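Local coordinates for periplasmic His/Glu/Gln/Arg/opine family-binding protein (Silicibacter pomeroyi, PDB 3I6V), which binds lysine between its two lobes and probably serves as the periplasmic receptor of an ABC transporter for amino acids, at residues A110-T113 / A114-Q117; E130-T133 / P134-I138. One frame throughout, in Å; residues are numbered along the deposited sequence.

How the contacts relate
Two neighbouring parallel strands of one lobe, 108-112 and 127-131, each run at their C-terminal end into a helix, and contacts 1 and 2 are those two strand-to-helix turns, taken in series along the chain. Each opens its helix with a threonine N-cap. Contact 1 is largely buried and some of its polar groups hold the bound lysine, both through a glutamine side chain and through a helix backbone N-H. Contact 2 lies nearer the surface: a glutamate closes a capping box and a water joins in, while only Pro134 reaches the ligand. The two turns meet where Thr113 N probably hydrogen-bonds to Phe131 O, the sheet pairing continued past the strand end.

Contact 1 of 2, residues A110-T113 / A114-Q117. With LYS (lysine), chain B.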
ATOM      1  N   ALA A 110       2.026  15.558   7.088  1.00 26.03           N
ATOM      2  CA  ALA A 110       0.944  15.015   6.279  1.00 25.32           C
ATOM      3  C   ALA A 110       1.033  13.477   6.263  1.00 23.43           C
ATOM      4  O   ALA A 110       2.113  12.907   6.185  1.00 22.04           O
ATOM      5  CB  ALA A 110       1.033  15.543   4.832  1.00 24.85           C
ATOM      6  N   ALA A 111      -0.121  12.827   6.328  1.00 22.62           N
ATOM      7  CA  ALA A 111      -0.178  11.364   6.142  1.00 21.94           C
ATOM      8  C   ALA A 111      -1.533  11.046   5.560  1.00 21.66           C
ATOM      9  O   ALA A 111      -2.530  11.749   5.817  1.00 22.37           O
ATOM     10  CB  ALA A 111       0.007  10.613   7.483  1.00 20.77           C
ATOM     11  N   GLN A 112      -1.591   9.976   4.793  1.00 21.57           N
ATOM     12  CA  GLN A 112      -2.882   9.489   4.321  1.00 20.89           C
ATOM     13  C   GLN A 112      -3.772   8.997   5.456  1.00 22.00           C
ATOM     14  O   GLN A 112      -3.315   8.285   6.377  1.00 22.41           O
ATOM     15  CB  GLN A 112      -2.700   8.402   3.254  1.00 19.79           C
ATOM     16  CG  GLN A 112      -4.052   7.884   2.682  1.00 19.78           C
ATOM     17  CD  GLN A 112      -3.885   6.982   1.473  1.00 18.75           C
ATOM     18  OE1 GLN A 112      -2.860   6.354   1.296  1.00 23.48           O
ATOM     19  NE2 GLN A 112      -4.895   6.939   0.624  1.00 20.48           N
ATOM     20  N   THR A 113      -5.059   9.337   5.369  1.00 21.78           N
ATOM     21  CA  THR A 113      -6.049   8.893   6.341  1.00 23.96           C
ATOM     22  C   THR A 113      -6.101   7.367   6.443  1.00 22.47           C
ATOM     23  O   THR A 113      -5.866   6.685   5.463  1.00 22.85           O
ATOM     24  CB  THR A 113      -7.484   9.371   5.949  1.00 24.45           C
ATOM     25  OG1 THR A 113      -7.456  10.786   5.729  1.00 32.76           O
ATOM     26  CG2 THR A 113      -8.411   9.140   7.056  1.00 25.92           C
ATOM     27  N   ALA A 114      -6.423   6.856   7.625  1.00 20.81           N
ATOM     28  CA  ALA A 114      -6.603   5.406   7.830  1.00 20.30           C
ATOM     29  C   ALA A 114      -5.377   4.565   7.458  1.00 19.36           C
ATOM     30  O   ALA A 114      -5.530   3.493   6.873  1.00 18.67           O
ATOM     31  CB  ALA A 114      -7.891   4.871   7.062  1.00 19.57           C
ATOM     32  N   THR A 115      -4.175   5.051   7.780  1.00 18.99           N
ATOM     33  CA  THR A 115      -2.961   4.270   7.521  1.00 19.41           C
ATOM     34  C   THR A 115      -2.139   4.102   8.808  1.00 18.75           C
ATOM     35  O   THR A 115      -2.333   4.832   9.793  1.00 17.94           O
ATOM     36  CB  THR A 115      -2.029   4.943   6.472  1.00 18.97           C
ATOM     37  OG1 THR A 115      -1.651   6.232   6.929  1.00 18.85           O
ATOM     38  CG2 THR A 115      -2.709   5.026   5.057  1.00 18.96           C
ATOM     39  N   ILE A 116      -1.188   3.176   8.775  1.00 19.15           N
ATOM     40  CA  ILE A 116      -0.315   2.988   9.937  1.00 18.45           C
ATOM     41  C   ILE A 116       0.544   4.228  10.104  1.00 18.68           C
ATOM     42  O   ILE A 116       0.916   4.585  11.230  1.00 17.65           O
ATOM     43  CB  ILE A 116       0.518   1.705   9.818  1.00 18.91           C
ATOM     44  CG1 ILE A 116       1.437   1.752   8.587  1.00 17.79           C
ATOM     45  CG2 ILE A 116      -0.428   0.492   9.738  1.00 18.60           C
ATOM     46  CD1 ILE A 116       2.146   0.451   8.269  1.00 20.85           C
ATOM     47  N   GLN A 117       0.821   4.909   8.983  1.00 19.69           N
ATOM     48  CA  GLN A 117       1.655   6.137   9.019  1.00 18.34           C
ATOM     49  C   GLN A 117       0.916   7.248   9.727  1.00 19.10           C
ATOM     50  O   GLN A 117       1.481   7.914  10.611  1.00 20.00           O
ATOM     51  CB  GLN A 117       2.133   6.554   7.613  1.00 19.11           C
ATOM     52  CG  GLN A 117       3.243   5.631   7.061  1.00 17.61           C
ATOM     53  CD  GLN A 117       2.675   4.373   6.407  1.00 17.70           C
ATOM     54  OE1 GLN A 117       1.453   4.260   6.244  1.00 18.07           O
ATOM     55  NE2 GLN A 117       3.551   3.418   6.038  1.00 19.49           N
TER
HETATM   56  N   LYS B   1       0.912   0.087   4.141  1.00 19.25           N
HETATM   57  CA  LYS B   1       0.337   1.286   4.834  1.00 19.15           C
HETATM   58  C   LYS B   1      -0.933   0.931   5.572  1.00 19.85           C
HETATM   59  O   LYS B   1      -1.424  -0.195   5.404  1.00 20.69           O
HETATM   60  CB  LYS B   1       0.058   2.419   3.815  1.00 18.75           C
HETATM   61  CG  LYS B   1      -1.050   2.124   2.803  1.00 17.98           C
HETATM   62  CD  LYS B   1      -1.177   3.311   1.788  1.00 20.74           C
HETATM   63  CE  LYS B   1      -2.355   3.120   0.762  1.00 20.73           C
HETATM   64  NZ  LYS B   1      -2.349   4.273  -0.275  1.00 20.25           N
HETATM   65  OXT LYS B   1      -1.499   1.771   6.330  1.00 20.47           O
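Thr115 OG1 donates to Gln112 O at 2.7 Å, tying the end of strand 108-112 to the N-cap of helix 116-123 in a beta-alpha-beta unit of the periplasmic binding protein fold. The hydroxyl works in both directions: it also accepts from Ala118 N in the first turn of the helix. Its methyl does separate work, since Thr115 CG2 packs at 3.8 Å from Gln112 CB, the two side chains crossing at about a right angle. Deeper along the strand Ala111 CB comes to 4.1 Å from Gln117 C. This is the tight, buried part, and Gln112 and Thr115 line the lysine pocket beside it. Gln112 has CG anti to the backbone N (chi1 -178°) and a nearly straight chain beyond, which carries its amide to the far end of the ligand; there the lysine NZ donates to Gln112 OE1 at 2.7 Å. Gln112 NE2 is spent on Glu12 and on Ala132 O, which settles which way round the amide lies. At the other end of the ligand Gln117 folds back at chi2 and brings OE1 to 3.4 Å from the lysine CB, while its NE2 is held by Ser94. The outer side is looser. Thr113 directs its CB away from 114-117, with OG1 in a weak bond to Phe131 O, and Ala114, in a left-handed backbone conformation, is the exposed residue; its carbonyl oxygen nonetheless accepts from Trp53 and Arg78. Arg78 also bonds the ligand, as do Glu12, Ser73 and Gly71. The first N-H of the helix meets the ligand carboxylate, a placing that would probably favour its negative charge: Ile116 N donates to the lysine OXT at 2.8 Å with an N-H...O angle of 158°.

Contact 2 of 2, residues E130-T133 / P134-I138; sequences EFAT and PEETI
Glu136 OE1 is gripped twice, by Thr133 N at 3.3 Å and by a water that donates to it at 2.7 Å. The first of these bonds is half of a capping box at the start of helix 134-142; the reciprocal half runs from Glu136 N to Thr133 OG1 at 3.2 Å, with an N-H...O angle of 155°, and a weak bond to Thr133 O supplements it. Thr133 is the N-cap, and a chi1 of 71° sets its hydroxyl between its own N and carbonyl carbon, facing the first turn. The Glu136 chain, extended beyond CG, reaches back past that hydroxyl, and the N-H of Thr133 meets the carboxylate from above its plane, 60° out of it. The water accepts from Ala132 N as well, bridging the residue before the cap to the same carboxylate oxygen. With an alanine in place of Glu136 the Thr133 N-H and the bridging water would probably both lose this carboxylate acceptor, leaving only the Glu136 N to Thr133 OG1 half of the box. Next to the box the contact turns largely apolar. Phe131 CB touches both Glu136 CB, at 3.7 Å, and the methyl Thr137 CG2, and its ring turns one face to the helix backbone, with Glu136 O 4.1 Å above the plane, over the ring centre. Pro134, the first residue of the helix, belongs to the lysine pocket, its ring packed against Glu12, Gln112 and Tyr155. Its carbonyl is taken up within the first turn, where Thr137 OG1 donates to Pro134 O at 2.7 Å, in the carbonyl plane and on a lone pair.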
ATOM      1  N   GLU A 130      -4.378  14.750   7.956  1.00 27.53           N
ATOM      2  CA  GLU A 130      -4.750  13.592   7.129  1.00 27.42           C
ATOM      3  C   GLU A 130      -5.337  13.988   5.784  1.00 27.28           C
ATOM      4  O   GLU A 130      -6.134  14.903   5.729  1.00 26.65           O
ATOM      5  CB  GLU A 130      -5.780  12.762   7.882  1.00 27.60           C
ATOM      6  CG  GLU A 130      -5.159  12.077   9.081  1.00 27.95           C
ATOM      7  CD  GLU A 130      -6.132  11.175   9.823  1.00 31.99           C
ATOM      8  OE1 GLU A 130      -6.131   9.956   9.557  1.00 31.73           O
ATOM      9  OE2 GLU A 130      -6.866  11.669  10.703  1.00 35.30           O
ATOM     10  N   PHE A 131      -4.955  13.270   4.726  1.00 26.78           N
ATOM     11  CA  PHE A 131      -5.474  13.474   3.376  1.00 27.59           C
ATOM     12  C   PHE A 131      -6.018  12.161   2.818  1.00 27.80           C
ATOM     13  O   PHE A 131      -5.481  11.084   3.105  1.00 27.18           O
ATOM     14  CB  PHE A 131      -4.349  13.994   2.448  1.00 27.07           C
ATOM     15  CG  PHE A 131      -3.845  15.329   2.856  1.00 30.10           C
ATOM     16  CD1 PHE A 131      -2.782  15.444   3.767  1.00 30.99           C
ATOM     17  CD2 PHE A 131      -4.503  16.483   2.429  1.00 33.36           C
ATOM     18  CE1 PHE A 131      -2.342  16.683   4.199  1.00 32.03           C
ATOM     19  CE2 PHE A 131      -4.066  17.743   2.861  1.00 34.94           C
ATOM     20  CZ  PHE A 131      -2.983  17.837   3.750  1.00 32.85           C
ATOM     21  N   ALA A 132      -7.062  12.268   2.001  1.00 27.73           N
ATOM     22  CA  ALA A 132      -7.766  11.104   1.439  1.00 26.88           C
ATOM     23  C   ALA A 132      -6.895  10.270   0.513  1.00 26.22           C
ATOM     24  O   ALA A 132      -7.047   9.040   0.461  1.00 26.59           O
ATOM     25  CB  ALA A 132      -9.072  11.567   0.706  1.00 27.41           C
ATOM     26  N   THR A 133      -5.981  10.895  -0.232  1.00 24.50           N
ATOM     27  CA  THR A 133      -5.246  10.146  -1.253  1.00 24.17           C
ATOM     28  C   THR A 133      -3.757  10.332  -1.064  1.00 23.96           C
ATOM     29  O   THR A 133      -3.346  11.313  -0.438  1.00 25.31           O
ATOM     30  CB  THR A 133      -5.609  10.613  -2.702  1.00 25.01           C
ATOM     31  OG1 THR A 133      -5.056  11.919  -2.907  1.00 22.28           O
ATOM     32  CG2 THR A 133      -7.156  10.601  -2.959  1.00 25.35           C
ATOM     33  N   PRO A 134      -2.931   9.427  -1.617  1.00 23.45           N
ATOM     34  CA  PRO A 134      -1.486   9.593  -1.466  1.00 23.63           C
ATOM     35  C   PRO A 134      -0.967  10.871  -2.179  1.00 24.86           C
ATOM     36  O   PRO A 134      -0.142  11.623  -1.638  1.00 23.27           O
ATOM     37  CB  PRO A 134      -0.935   8.347  -2.150  1.00 23.73           C
ATOM     38  CG  PRO A 134      -2.076   7.300  -2.010  1.00 23.43           C
ATOM     39  CD  PRO A 134      -3.260   8.185  -2.338  1.00 23.81           C
ATOM     40  N   GLU A 135      -1.474  11.136  -3.382  1.00 25.64           N
ATOM     41  CA  GLU A 135      -1.027  12.332  -4.087  1.00 26.23           C
ATOM     42  C   GLU A 135      -1.295  13.622  -3.307  1.00 25.04           C
ATOM     43  O   GLU A 135      -0.498  14.543  -3.379  1.00 26.04           O
ATOM     44  CB  GLU A 135      -1.600  12.410  -5.514  1.00 27.06           C
ATOM     45  CG  GLU A 135      -1.006  13.627  -6.347  1.00 31.10           C
ATOM     46  CD  GLU A 135       0.564  13.734  -6.371  1.00 36.94           C
ATOM     47  OE1 GLU A 135       1.297  12.684  -6.360  1.00 34.01           O
ATOM     48  OE2 GLU A 135       1.062  14.910  -6.420  1.00 38.97           O
ATOM     49  N   GLU A 136      -2.390  13.703  -2.569  1.00 25.36           N
ATOM     50  CA  GLU A 136      -2.687  14.900  -1.763  1.00 26.90           C
ATOM     51  C   GLU A 136      -1.650  15.178  -0.649  1.00 26.42           C
ATOM     52  O   GLU A 136      -1.361  16.341  -0.314  1.00 26.18           O
ATOM     53  CB  GLU A 136      -4.096  14.832  -1.165  1.00 27.02           C
ATOM     54  CG  GLU A 136      -5.222  15.151  -2.178  1.00 31.92           C
ATOM     55  CD  GLU A 136      -6.590  14.563  -1.782  1.00 37.53           C
ATOM     56  OE1 GLU A 136      -6.751  14.039  -0.659  1.00 38.99           O
ATOM     57  OE2 GLU A 136      -7.528  14.616  -2.623  1.00 42.88           O
ATOM     58  N   THR A 137      -1.109  14.114  -0.062  1.00 25.45           N
ATOM     59  CA  THR A 137      -0.021  14.267   0.920  1.00 25.04           C
ATOM     60  C   THR A 137       1.235  14.837   0.281  1.00 25.92           C
ATOM     61  O   THR A 137       1.933  15.627   0.910  1.00 27.21           O
ATOM     62  CB  THR A 137       0.340  12.920   1.653  1.00 24.51           C
ATOM     63  OG1 THR A 137       0.985  12.015   0.744  1.00 22.02           O
ATOM     64  CG2 THR A 137      -0.927  12.261   2.215  1.00 22.42           C
ATOM     65  N   ILE A 138       1.542  14.439  -0.952  1.00 26.54           N
ATOM     66  CA  ILE A 138       2.735  14.968  -1.633  1.00 27.16           C
ATOM     67  C   ILE A 138       2.504  16.450  -1.966  1.00 28.45           C
ATOM     68  O   ILE A 138       3.385  17.301  -1.730  1.00 28.32           O
ATOM     69  CB  ILE A 138       3.065  14.192  -2.941  1.00 27.37           C
ATOM     70  CG1 ILE A 138       3.239  12.697  -2.672  1.00 25.21           C
ATOM     71  CG2 ILE A 138       4.289  14.784  -3.648  1.00 26.20           C
ATOM     72  CD1 ILE A 138       4.237  12.350  -1.528  1.00 21.45           C
TER
HETATM   73  O   HOH W   1      -8.117  14.996   1.464  1.00 30.97           O